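Local coordinates for protein possible MarR-transcriptional regulator (PDB 4B8X) that probably binds DNA as a dimeric winged-helix transcriptional regulator of the MarR family, although its physiological role is unknown, at residues Gly22-Val27 with Met113-Gly118; Lys29-Thr34 with Glu106-Asp111; Phe35-Ala40 with Thr69-Arg74; Ser49-Met54 with Leu94-Asp99. All coordinates share one frame; numbering follows the deposited sequence. Where two conformers were deposited one is given.

Contact 1: residues Gly22-Val27 with Met113-Gly118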
loop_
_atom_site.group_PDB
_atom_site.type_symbol
_atom_site.label_atom_id
_atom_site.label_comp_id
_atom_site.label_asym_id
_atom_site.label_seq_id
_atom_site.Cartn_x
_atom_site.Cartn_y
_atom_site.Cartn_z
ATOM N N GLY A 22 3.375 -8.245 1.077
ATOM C CA GLY A 22 3.920 -9.432 0.446
ATOM C C GLY A 22 3.899 -10.621 1.392
ATOM O O GLY A 22 3.537 -11.726 1.005
ATOM N N GLU A 23 4.320 -10.409 2.633
ATOM C CA GLU A 23 4.364 -11.475 3.632
ATOM C C GLU A 23 2.973 -12.019 3.967
ATOM O O GLU A 23 2.770 -13.230 4.000
ATOM C CB GLU A 23 5.088 -11.013 4.908
ATOM C CG GLU A 23 6.603 -10.843 4.749
ATOM C CD GLU A 23 7.415 -12.122 4.942
ATOM O OE1 GLU A 23 7.047 -12.986 5.773
ATOM O OE2 GLU A 23 8.450 -12.258 4.256
ATOM N N VAL A 24 2.024 -11.135 4.249
ATOM C CA VAL A 24 0.690 -11.600 4.649
ATOM C C VAL A 24 -0.107 -12.134 3.466
ATOM O O VAL A 24 -0.872 -13.093 3.649
ATOM C CB VAL A 24 -0.115 -10.551 5.465
ATOM C CG1 VAL A 24 0.624 -10.245 6.748
ATOM C CG2 VAL A 24 -0.418 -9.268 4.678
ATOM N N ASP A 25 0.078 -11.598 2.253
ATOM C CA ASP A 25 -0.529 -12.211 1.075
ATOM C C ASP A 25 -0.048 -13.670 0.938
ATOM O O ASP A 25 -0.835 -14.561 0.590
ATOM C CB ASP A 25 -0.188 -11.449 -0.220
ATOM C CG ASP A 25 -1.167 -10.293 -0.562
ATOM O OD1 ASP A 25 -2.266 -10.177 0.033
ATOM O OD2 ASP A 25 -0.839 -9.493 -1.500
ATOM N N ALA A 26 1.230 -13.939 1.201
ATOM C CA ALA A 26 1.735 -15.299 1.034
ATOM C C ALA A 26 1.117 -16.249 2.060
ATOM O O ALA A 26 0.866 -17.420 1.770
ATOM C CB ALA A 26 3.267 -15.314 1.105
ATOM N N VAL A 27 0.843 -15.755 3.262
ATOM C CA VAL A 27 0.264 -16.596 4.293
ATOM C C VAL A 27 -1.187 -16.980 3.939
ATOM O O VAL A 27 -1.623 -18.088 4.237
ATOM C CB VAL A 27 0.329 -15.899 5.672
ATOM C CG1 VAL A 27 -0.450 -16.668 6.715
ATOM C CG2 VAL A 27 1.763 -15.699 6.141
ATOM N N MET A 113 -1.297 -14.885 12.916
ATOM C CA MET A 113 -0.892 -14.635 14.307
ATOM C C MET A 113 0.433 -15.332 14.601
ATOM O O MET A 113 1.298 -14.786 15.270
ATOM C CB MET A 113 -1.963 -15.128 15.294
ATOM C CG MET A 113 -3.259 -14.334 15.278
ATOM S SD MET A 113 -3.144 -12.708 16.052
ATOM C CE MET A 113 -3.068 -13.145 17.782
ATOM N N ALA A 114 0.570 -16.545 14.093
ATOM C CA ALA A 114 1.784 -17.325 14.323
ATOM C C ALA A 114 3.043 -16.614 13.767
ATOM O O ALA A 114 4.132 -16.778 14.308
ATOM C CB ALA A 114 1.644 -18.722 13.720
ATOM N N MET A 115 2.908 -15.849 12.682
ATOM C CA MET A 115 4.007 -15.075 12.104
ATOM C C MET A 115 3.927 -13.572 12.373
ATOM O O MET A 115 4.659 -12.789 11.783
ATOM C CB MET A 115 4.181 -15.362 10.596
ATOM C CG MET A 115 2.952 -15.311 9.697
ATOM S SD MET A 115 2.437 -13.651 9.276
ATOM C CE MET A 115 3.720 -13.175 8.117
ATOM N N ASP A 116 3.111 -13.189 13.347
ATOM C CA ASP A 116 3.001 -11.803 13.819
ATOM C C ASP A 116 2.748 -10.802 12.716
ATOM O O ASP A 116 3.239 -9.691 12.756
ATOM C CB ASP A 116 4.245 -11.350 14.600
ATOM C CG ASP A 116 4.330 -11.969 15.915
ATOM O OD1 ASP A 116 3.442 -11.717 16.736
ATOM O OD2 ASP A 116 5.321 -12.689 16.127
ATOM N N PHE A 117 1.970 -11.215 11.714
ATOM C CA PHE A 117 1.639 -10.314 10.605
ATOM C C PHE A 117 2.888 -9.692 9.965
ATOM O O PHE A 117 2.804 -8.607 9.397
ATOM C CB PHE A 117 0.613 -9.232 11.041
ATOM C CG PHE A 117 -0.745 -9.792 11.339
ATOM C CD1 PHE A 117 -1.036 -10.380 12.558
ATOM C CD2 PHE A 117 -1.734 -9.744 10.361
ATOM C CE1 PHE A 117 -2.299 -10.894 12.792
ATOM C CE2 PHE A 117 -3.002 -10.226 10.602
ATOM C CZ PHE A 117 -3.273 -10.805 11.816
ATOM N N GLY A 118 4.013 -10.417 9.990
ATOM C CA GLY A 118 5.222 -9.925 9.355
ATOM C C GLY A 118 6.123 -9.064 10.237
ATOM O O GLY A 118 7.184 -8.619 9.783
#
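V24 on helix 5-28 faces F117 in the turn that follows helix 99-114, with their CA atoms 6.2 Å apart. The turn is a Schellman motif: D116, at positive phi, is its C-prime residue, and F117 N and D116 N return to L112 O and M113 O. M115 CG sits between the backbone N and the carbonyl carbon (chi1 49°), and the chain bends at chi2 and chi3. M115 meets V27 tip to tip, CE lying 3.8 Å from V27 CG2, while the same methyl comes 4.1 Å from E23 CB. V24 CG1 rests 3.8 Å from F117 O and 4.3 Å from F117 CD2, approaching the ring obliquely. At G118 a CB would crowd both E23 CB and the preceding carbonyl. An alanine in place of M115 would probably open a gap beside V27 CG2 and loosen the turn's hold on helix 5-28. V24 also packs on I10 and F117 on S6 of the second subunit, which places the contact at the dimer interface. The chemistry is mostly apolar, with the F117 carbonyl beside V24, implying cohesion by van der Waals fit rather than by directed polar bonds.

Contact 2: residues Lys29-Thr34 with Glu106-Asp111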
loop_
_atom_site.group_PDB
_atom_site.type_symbol
_atom_site.label_atom_id
_atom_site.label_comp_id
_atom_site.label_asym_id
_atom_site.label_seq_id
_atom_site.Cartn_x
_atom_site.Cartn_y
_atom_site.Cartn_z
ATOM N N LYS A 29 -2.625 -16.930 0.841
ATOM C CA LYS A 29 -2.747 -17.513 -0.500
ATOM C C LYS A 29 -3.222 -18.985 -0.522
ATOM O O LYS A 29 -4.067 -19.308 -1.345
ATOM C CB LYS A 29 -1.436 -17.344 -1.284
ATOM C CG LYS A 29 -1.496 -17.761 -2.751
ATOM C CD LYS A 29 -0.126 -17.661 -3.416
ATOM C CE LYS A 29 -0.111 -18.227 -4.831
ATOM N NZ LYS A 29 -0.639 -17.223 -5.792
ATOM N N PRO A 30 -2.738 -19.847 0.391
ATOM C CA PRO A 30 -3.205 -21.245 0.356
ATOM C C PRO A 30 -4.707 -21.401 0.620
ATOM O O PRO A 30 -5.281 -22.433 0.270
ATOM C CB PRO A 30 -2.387 -21.918 1.457
ATOM C CG PRO A 30 -1.180 -21.072 1.603
ATOM C CD PRO A 30 -1.614 -19.670 1.323
ATOM N N TYR A 31 -5.332 -20.395 1.228
ATOM C CA TYR A 31 -6.778 -20.383 1.435
ATOM C C TYR A 31 -7.558 -19.791 0.256
ATOM O O TYR A 31 -8.784 -19.654 0.333
ATOM C CB TYR A 31 -7.110 -19.605 2.703
ATOM C CG TYR A 31 -6.460 -20.203 3.909
ATOM C CD1 TYR A 31 -6.986 -21.334 4.500
ATOM C CD2 TYR A 31 -5.281 -19.676 4.431
ATOM C CE1 TYR A 31 -6.370 -21.910 5.598
ATOM C CE2 TYR A 31 -4.657 -20.240 5.528
ATOM C CZ TYR A 31 -5.211 -21.369 6.107
ATOM O OH TYR A 31 -4.619 -21.953 7.196
ATOM N N GLY A 32 -6.862 -19.433 -0.820
ATOM C CA GLY A 32 -7.492 -18.806 -1.976
ATOM C C GLY A 32 -7.764 -17.320 -1.780
ATOM O O GLY A 32 -8.496 -16.706 -2.558
ATOM N N LEU A 33 -7.151 -16.734 -0.753
ATOM C CA LEU A 33 -7.397 -15.341 -0.395
ATOM C C LEU A 33 -6.241 -14.454 -0.793
ATOM O O LEU A 33 -5.126 -14.929 -0.943
ATOM C CB LEU A 33 -7.563 -15.202 1.131
ATOM C CG LEU A 33 -8.736 -15.967 1.747
ATOM C CD1 LEU A 33 -8.624 -15.947 3.253
ATOM C CD2 LEU A 33 -10.059 -15.384 1.292
ATOM N N THR A 34 -6.540 -13.163 -0.921
ATOM C CA THR A 34 -5.567 -12.097 -0.764
ATOM C C THR A 34 -5.808 -11.443 0.588
ATOM O O THR A 34 -6.837 -11.696 1.231
ATOM C CB THR A 34 -5.763 -11.031 -1.843
ATOM O OG1 THR A 34 -7.075 -10.461 -1.691
ATOM C CG2 THR A 34 -5.560 -11.609 -3.241
ATOM N N GLU A 106 -10.861 -18.300 10.431
ATOM C CA GLU A 106 -10.258 -18.827 11.670
ATOM C C GLU A 106 -8.858 -19.386 11.398
ATOM O O GLU A 106 -7.894 -19.102 12.115
ATOM C CB GLU A 106 -11.146 -19.931 12.277
ATOM C CG GLU A 106 -10.563 -20.607 13.519
ATOM C CD GLU A 106 -11.359 -21.825 14.005
ATOM O OE1 GLU A 106 -11.979 -22.526 13.176
ATOM O OE2 GLU A 106 -11.336 -22.101 15.225
ATOM N N ALA A 107 -8.763 -20.216 10.381
ATOM C CA ALA A 107 -7.507 -20.855 10.033
ATOM C C ALA A 107 -6.475 -19.829 9.563
ATOM O O ALA A 107 -5.300 -19.886 9.971
ATOM C CB ALA A 107 -7.737 -21.928 8.982
ATOM N N ALA A 108 -6.902 -18.897 8.710
ATOM C CA ALA A 108 -5.976 -17.885 8.200
ATOM C C ALA A 108 -5.478 -16.982 9.344
ATOM O O ALA A 108 -4.296 -16.634 9.378
ATOM C CB ALA A 108 -6.673 -17.078 7.105
ATOM N N THR A 109 -6.370 -16.595 10.254
ATOM C CA THR A 109 -5.969 -15.781 11.396
ATOM C C THR A 109 -4.935 -16.476 12.275
ATOM O O THR A 109 -3.964 -15.852 12.706
ATOM C CB THR A 109 -7.180 -15.338 12.223
ATOM O OG1 THR A 109 -8.027 -14.563 11.372
ATOM C CG2 THR A 109 -6.774 -14.527 13.464
ATOM N N ARG A 110 -5.138 -17.763 12.539
ATOM C CA ARG A 110 -4.151 -18.491 13.339
ATOM C C ARG A 110 -2.787 -18.487 12.662
ATOM O O ARG A 110 -1.785 -18.271 13.340
ATOM C CB ARG A 110 -4.581 -19.927 13.617
ATOM C CG ARG A 110 -3.666 -20.681 14.571
ATOM C CD ARG A 110 -3.304 -22.057 14.029
ATOM N NE ARG A 110 -2.291 -21.953 12.985
ATOM C CZ ARG A 110 -0.989 -21.850 13.210
ATOM N NH1 ARG A 110 -0.520 -21.870 14.459
ATOM N NH2 ARG A 110 -0.151 -21.751 12.185
ATOM N N ASP A 111 -2.748 -18.684 11.345
ATOM C CA ASP A 111 -1.481 -18.654 10.634
ATOM C C ASP A 111 -0.830 -17.262 10.687
ATOM O O ASP A 111 0.376 -17.150 10.918
ATOM C CB ASP A 111 -1.672 -19.054 9.173
ATOM C CG ASP A 111 -1.944 -20.533 8.963
ATOM O OD1 ASP A 111 -1.874 -21.319 9.928
ATOM O OD2 ASP A 111 -2.233 -20.877 7.794
#
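Y31 ends the short 3-10 turn between helix 5-28 and helix 35-45, and from there its ring leans on A107, A108 and D111 of helix 99-114. With CG anti to the carbonyl carbon (chi1 -59°), the ring sets off toward that helix. The backbone N of A108 lies 3.9 Å above one ring face, offset toward the rim, and A108 CB is 4.0 Å from Y31 CD2. A107 CB comes in obliquely, 3.6 Å from Y31 CE1. The phenol donates to the carboxylate, Y31 OH to D111 OD2 at 2.7 Å. OD2 lies near the ring plane at its edge, but the hydroxyl stands 49° above the carboxylate plane, and the two flat groups are turned 43° apart. In the R110 conformer described, NE and NH2 both grip the other oxygen, D111 OD1, side-on, NH2 at 2.9 Å as a salt bridge. L33 CD1 adds a looser touch on A108 CB. T34 closes the segment as N-cap of helix 35-45, its OG1 bonded to R37 N. Around the contact, L33 packs on V28, L41 and V104, A108 on Y38 and D111 on V27, so the linking turn sits where helices 5-28, 35-45 and 99-114 converge.

Contact 3: residues Phe35-Ala40 with Thr69-Arg74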
loop_
_atom_site.group_PDB
_atom_site.type_symbol
_atom_site.label_atom_id
_atom_site.label_comp_id
_atom_site.label_asym_id
_atom_site.label_seq_id
_atom_site.Cartn_x
_atom_site.Cartn_y
_atom_site.Cartn_z
ATOM N N PHE A 35 -4.896 -10.599 1.037
ATOM C CA PHE A 35 -5.081 -9.991 2.332
ATOM C C PHE A 35 -6.347 -9.140 2.344
ATOM O O PHE A 35 -7.054 -9.103 3.337
ATOM C CB PHE A 35 -3.841 -9.192 2.753
ATOM C CG PHE A 35 -3.830 -8.826 4.209
ATOM C CD1 PHE A 35 -3.743 -9.811 5.171
ATOM C CD2 PHE A 35 -3.867 -7.521 4.615
ATOM C CE1 PHE A 35 -3.714 -9.508 6.509
ATOM C CE2 PHE A 35 -3.850 -7.197 5.959
ATOM C CZ PHE A 35 -3.761 -8.194 6.909
ATOM N N ALA A 36 -6.631 -8.462 1.233
ATOM C CA ALA A 36 -7.835 -7.644 1.121
ATOM C C ALA A 36 -9.101 -8.500 1.335
ATOM O O ALA A 36 -10.055 -8.083 2.008
ATOM C CB ALA A 36 -7.880 -6.950 -0.239
ATOM N N ARG A 37 -9.132 -9.685 0.759
ATOM C CA ARG A 37 -10.285 -10.557 0.944
ATOM C C ARG A 37 -10.372 -11.099 2.367
ATOM O O ARG A 37 -11.463 -11.218 2.930
ATOM C CB ARG A 37 -10.299 -11.682 -0.090
ATOM C CG ARG A 37 -10.438 -11.125 -1.505
ATOM C CD ARG A 37 -11.056 -12.123 -2.466
ATOM N NE ARG A 37 -10.143 -13.211 -2.834
ATOM C CZ ARG A 37 -9.226 -13.146 -3.799
ATOM N NH1 ARG A 37 -9.016 -12.013 -4.447
ATOM N NH2 ARG A 37 -8.480 -14.204 -4.073
ATOM N N TYR A 38 -9.218 -11.388 2.961
ATOM C CA TYR A 38 -9.146 -11.777 4.359
ATOM C C TYR A 38 -9.735 -10.684 5.239
ATOM O O TYR A 38 -10.531 -10.975 6.129
ATOM C CB TYR A 38 -7.684 -12.095 4.721
ATOM C CG TYR A 38 -7.453 -12.188 6.202
ATOM C CD1 TYR A 38 -7.777 -13.358 6.889
ATOM C CD2 TYR A 38 -6.937 -11.126 6.920
ATOM C CE1 TYR A 38 -7.602 -13.433 8.251
ATOM C CE2 TYR A 38 -6.766 -11.175 8.284
ATOM C CZ TYR A 38 -7.080 -12.333 8.945
ATOM O OH TYR A 38 -6.902 -12.389 10.290
ATOM N N GLU A 39 -9.349 -9.439 4.998
ATOM C CA GLU A 39 -9.828 -8.346 5.831
ATOM C C GLU A 39 -11.344 -8.215 5.759
ATOM O O GLU A 39 -12.001 -7.892 6.748
ATOM C CB GLU A 39 -9.175 -7.030 5.440
ATOM C CG GLU A 39 -7.673 -6.965 5.695
ATOM C CD GLU A 39 -7.037 -5.714 5.078
ATOM O OE1 GLU A 39 -6.989 -5.539 3.825
ATOM O OE2 GLU A 39 -6.571 -4.900 5.865
ATOM N N ALA A 40 -11.914 -8.440 4.586
ATOM C CA ALA A 40 -13.375 -8.371 4.444
ATOM C C ALA A 40 -14.073 -9.468 5.276
ATOM O O ALA A 40 -15.104 -9.216 5.935
ATOM C CB ALA A 40 -13.773 -8.462 2.980
ATOM N N THR A 69 -16.973 -4.922 -4.744
ATOM C CA THR A 69 -17.645 -5.922 -5.547
ATOM C C THR A 69 -16.672 -7.021 -5.959
ATOM O O THR A 69 -16.985 -8.209 -5.879
ATOM C CB THR A 69 -18.269 -5.286 -6.786
ATOM O OG1 THR A 69 -19.232 -4.293 -6.370
ATOM C CG2 THR A 69 -18.888 -6.345 -7.692
ATOM N N ASN A 70 -15.455 -6.646 -6.363
ATOM C CA ASN A 70 -14.445 -7.654 -6.740
ATOM C C ASN A 70 -14.185 -8.627 -5.594
ATOM O O ASN A 70 -14.181 -9.855 -5.750
ATOM C CB ASN A 70 -13.160 -6.942 -7.194
ATOM C CG ASN A 70 -12.081 -7.885 -7.745
ATOM O OD1 ASN A 70 -11.360 -8.543 -6.994
ATOM N ND2 ASN A 70 -11.884 -7.857 -9.069
ATOM N N THR A 71 -13.952 -8.058 -4.431
ATOM C CA THR A 71 -13.666 -8.859 -3.234
ATOM C C THR A 71 -14.816 -9.758 -2.810
ATOM O O THR A 71 -14.616 -10.976 -2.604
ATOM C CB THR A 71 -13.242 -7.924 -2.091
ATOM O OG1 THR A 71 -11.905 -7.517 -2.352
ATOM C CG2 THR A 71 -13.332 -8.607 -0.698
ATOM N N VAL A 72 -16.002 -9.186 -2.691
ATOM C CA VAL A 72 -17.185 -9.951 -2.281
ATOM C C VAL A 72 -17.480 -11.028 -3.300
ATOM O O VAL A 72 -17.764 -12.164 -2.935
ATOM C CB VAL A 72 -18.418 -9.040 -2.077
ATOM C CG1 VAL A 72 -19.732 -9.847 -1.959
ATOM C CG2 VAL A 72 -18.226 -8.153 -0.846
ATOM N N ASP A 73 -17.405 -10.682 -4.587
ATOM C CA ASP A 73 -17.798 -11.638 -5.626
ATOM C C ASP A 73 -16.745 -12.789 -5.645
ATOM O O ASP A 73 -17.101 -13.960 -5.830
ATOM C CB ASP A 73 -18.097 -10.948 -6.985
ATOM C CG ASP A 73 -19.492 -10.241 -7.020
ATOM O OD1 ASP A 73 -20.217 -10.199 -6.006
ATOM O OD2 ASP A 73 -19.894 -9.697 -8.093
ATOM N N ARG A 74 -15.462 -12.509 -5.405
ATOM C CA ARG A 74 -14.458 -13.580 -5.319
ATOM C C ARG A 74 -14.655 -14.457 -4.063
ATOM O O ARG A 74 -14.392 -15.657 -4.082
ATOM C CB ARG A 74 -13.033 -13.008 -5.355
ATOM C CG ARG A 74 -12.642 -12.327 -6.663
ATOM C CD ARG A 74 -12.319 -13.332 -7.753
ATOM N NE ARG A 74 -11.434 -14.395 -7.290
ATOM C CZ ARG A 74 -10.203 -14.610 -7.744
ATOM N NH1 ARG A 74 -9.682 -13.839 -8.693
ATOM N NH2 ARG A 74 -9.494 -15.612 -7.246
HETATM O O HOH W 1 -11.461 -15.709 -2.294
HETATM O O HOH W 2 -10.418 -9.095 -4.382
#
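R37 and R74 lay their guanidinium groups flat on one another, centres 4.3 Å apart and planes 26° from parallel, in the R74 conformer described. R74 NE stands over the centre of the R37 group, whereas R37 CZ is offset toward the rim of R74. The R37 chain bends at chi3 (-73°), which places NE, and its CD passes 3.6 Å from R74 CB. Two like charges are brought close, R37 NH2 to R74 NH2 at 3.6 Å, and the repulsion is probably eased by G32 O, which accepts from R37 NH2. The two helices belong to the winged-helix core; helix 65-77 corresponds to the recognition helix of MarR proteins, which probably enters the DNA groove. The short segments cross at -77° with 9.6 Å between their axes. T71 fills the crossing: its CG2, anti to the backbone N, touches A40 CB at 3.7 Å and R37 CG at 3.9 Å. An alanine in place of R37 takes away the donor to G32 O and would probably leave R74 without its stacking partner. Water 2, in plane at the edge of the R37 guanidinium, joins R37 NH1 to N70 OD1 and T71 OG1; water 1 accepts from R37 NE.

Contact 4: residues Ser49-Met54 with Leu94-Asp99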
loop_
_atom_site.group_PDB
_atom_site.type_symbol
_atom_site.label_atom_id
_atom_site.label_comp_id
_atom_site.label_asym_id
_atom_site.label_seq_id
_atom_site.Cartn_x
_atom_site.Cartn_y
_atom_site.Cartn_z
ATOM N N SER A 49 -24.873 -10.846 12.893
ATOM C CA SER A 49 -25.299 -11.923 11.989
ATOM C C SER A 49 -24.310 -12.232 10.864
ATOM O O SER A 49 -24.626 -12.928 9.906
ATOM C CB SER A 49 -26.673 -11.637 11.396
ATOM O OG SER A 49 -27.631 -11.445 12.417
ATOM N N GLY A 50 -23.104 -11.721 10.973
ATOM C CA GLY A 50 -22.101 -11.924 9.944
ATOM C C GLY A 50 -22.410 -11.247 8.626
ATOM O O GLY A 50 -21.875 -11.663 7.593
ATOM N N GLU A 51 -23.195 -10.167 8.696
ATOM C CA GLU A 51 -23.730 -9.521 7.496
ATOM C C GLU A 51 -23.471 -8.013 7.513
ATOM O O GLU A 51 -23.547 -7.368 8.556
ATOM C CB GLU A 51 -25.250 -9.817 7.351
ATOM C CG GLU A 51 -26.132 -9.016 8.321
ATOM C CD GLU A 51 -27.634 -9.045 8.034
ATOM O OE1 GLU A 51 -28.164 -10.089 7.631
ATOM O OE2 GLU A 51 -28.298 -8.000 8.231
ATOM N N LEU A 52 -23.169 -7.457 6.350
ATOM C CA LEU A 52 -23.054 -6.005 6.181
ATOM C C LEU A 52 -23.494 -5.597 4.792
ATOM O O LEU A 52 -23.241 -6.324 3.826
ATOM C CB LEU A 52 -21.617 -5.528 6.337
ATOM C CG LEU A 52 -21.061 -5.235 7.715
ATOM C CD1 LEU A 52 -19.694 -4.593 7.477
ATOM C CD2 LEU A 52 -21.939 -4.330 8.573
ATOM N N PRO A 53 -24.073 -4.401 4.657
ATOM C CA PRO A 53 -24.280 -3.877 3.309
ATOM C C PRO A 53 -22.933 -3.619 2.617
ATOM O O PRO A 53 -21.961 -3.224 3.276
ATOM C CB PRO A 53 -25.014 -2.553 3.548
ATOM C CG PRO A 53 -25.580 -2.661 4.931
ATOM C CD PRO A 53 -24.607 -3.500 5.694
ATOM N N MET A 54 -22.890 -3.813 1.309
ATOM C CA MET A 54 -21.644 -3.637 0.593
ATOM C C MET A 54 -21.149 -2.177 0.686
ATOM O O MET A 54 -19.928 -1.947 0.727
ATOM C CB MET A 54 -21.766 -4.187 -0.838
ATOM C CG MET A 54 -21.911 -5.707 -0.858
ATOM S SD MET A 54 -22.215 -6.438 -2.479
ATOM C CE MET A 54 -20.677 -6.018 -3.293
ATOM N N LEU A 94 -26.597 -6.985 0.628
ATOM C CA LEU A 94 -25.955 -7.492 1.841
ATOM C C LEU A 94 -25.019 -8.660 1.517
ATOM O O LEU A 94 -25.363 -9.550 0.735
ATOM C CB LEU A 94 -27.032 -8.014 2.792
ATOM C CG LEU A 94 -28.029 -7.030 3.376
ATOM C CD1 LEU A 94 -29.034 -7.799 4.219
ATOM C CD2 LEU A 94 -27.327 -5.965 4.197
ATOM N N ALA A 95 -23.833 -8.628 2.119
ATOM C CA ALA A 95 -22.888 -9.726 2.079
ATOM C C ALA A 95 -22.865 -10.423 3.446
ATOM O O ALA A 95 -22.764 -9.745 4.451
ATOM C CB ALA A 95 -21.494 -9.231 1.708
ATOM N N THR A 96 -22.981 -11.752 3.469
ATOM C CA THR A 96 -23.043 -12.533 4.706
ATOM C C THR A 96 -21.980 -13.626 4.647
ATOM O O THR A 96 -21.915 -14.368 3.685
ATOM C CB THR A 96 -24.427 -13.180 4.876
ATOM O OG1 THR A 96 -25.455 -12.188 4.726
ATOM C CG2 THR A 96 -24.524 -13.867 6.234
ATOM N N ILE A 97 -21.160 -13.736 5.698
ATOM C CA ILE A 97 -20.155 -14.798 5.741
ATOM C C ILE A 97 -20.832 -16.143 5.970
ATOM O O ILE A 97 -21.759 -16.255 6.779
ATOM C CB ILE A 97 -19.080 -14.501 6.816
ATOM C CG1 ILE A 97 -17.874 -15.424 6.677
ATOM C CG2 ILE A 97 -19.687 -14.528 8.218
ATOM C CD1 ILE A 97 -16.703 -14.997 7.546
ATOM N N THR A 98 -20.369 -17.154 5.245
ATOM C CA THR A 98 -20.892 -18.498 5.359
ATOM C C THR A 98 -20.119 -19.258 6.455
ATOM O O THR A 98 -19.073 -18.816 6.920
ATOM C CB THR A 98 -20.747 -19.264 4.046
ATOM O OG1 THR A 98 -19.350 -19.478 3.778
ATOM C CG2 THR A 98 -21.426 -18.515 2.871
ATOM N N ASP A 99 -20.628 -20.408 6.852
ATOM C CA ASP A 99 -19.877 -21.260 7.779
ATOM C C ASP A 99 -18.487 -21.652 7.236
ATOM O O ASP A 99 -17.510 -21.654 7.983
ATOM C CB ASP A 99 -20.680 -22.519 8.155
ATOM C CG ASP A 99 -21.859 -22.228 9.068
ATOM O OD1 ASP A 99 -21.994 -21.101 9.592
ATOM O OD2 ASP A 99 -22.662 -23.157 9.264
HETATM O O HOH W 3 -23.200 -15.382 9.058
#
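P53 and L94 lie side by side on one face of the sheet, pointing the same way and joined there by E51 and T96, while L52 and A95 project from the other face. L94 CD2 packs against the proline ring, 3.8 Å from P53 CG and closer still to P53 N. E51 CB sits 3.5 Å from T96 OG1. The peptide edges do the joining. L52 and A95 form the hydrogen-bonded antiparallel pair: A95 N gives to L52 O at 2.9 Å, and L52 N gives to A95 O at 3.0 Å. I97 N continues the ladder to G50 O, also at 2.9 Å, and T96 CA brings a CA-H...O contact to the same oxygen. G50 has positive phi, and a CB there would clash with I97 CG2. Water 3 lies between S49 O and I97 O. Strand 93-97 is the middle of three: on its other side L94 pairs with R84 and T96 with A82 of strand 81-85, the hairpin expected to form the wing of the winged helix. On the L52 and A95 face, L52 packs on L43, L44 and I57, and A95 on I57 and V72. I97 reaches L41 and T45. Together these contacts seat the sheet against helices 35-45, 54-61 and 65-77.

How the contacts relate
Contacts 1 and 2 share helix 99-114, their centres about 10 Å apart, and V27 meets D111 where they join. Along the chain contact 1 closes the longest loop; contact 2 is nested inside it and contacts 3 and 4 inside that, their segments alternating. Helix 35-45 ties contact 3 to contacts 2 and 1: Y38 OH is probably hydrogen-bonded to T109 OG1, and F35 N to D25 OD1. Contacts 3 and 4, centres about 12 Å apart, touch through M54 and A95 on V72. Contacts 1 and 4 lie on opposite sides of the chain's centre, about 25 Å between centres, but through contacts 2 and 3 the packing is continuous from the dimer-facing end to the probable DNA-binding winged-helix core.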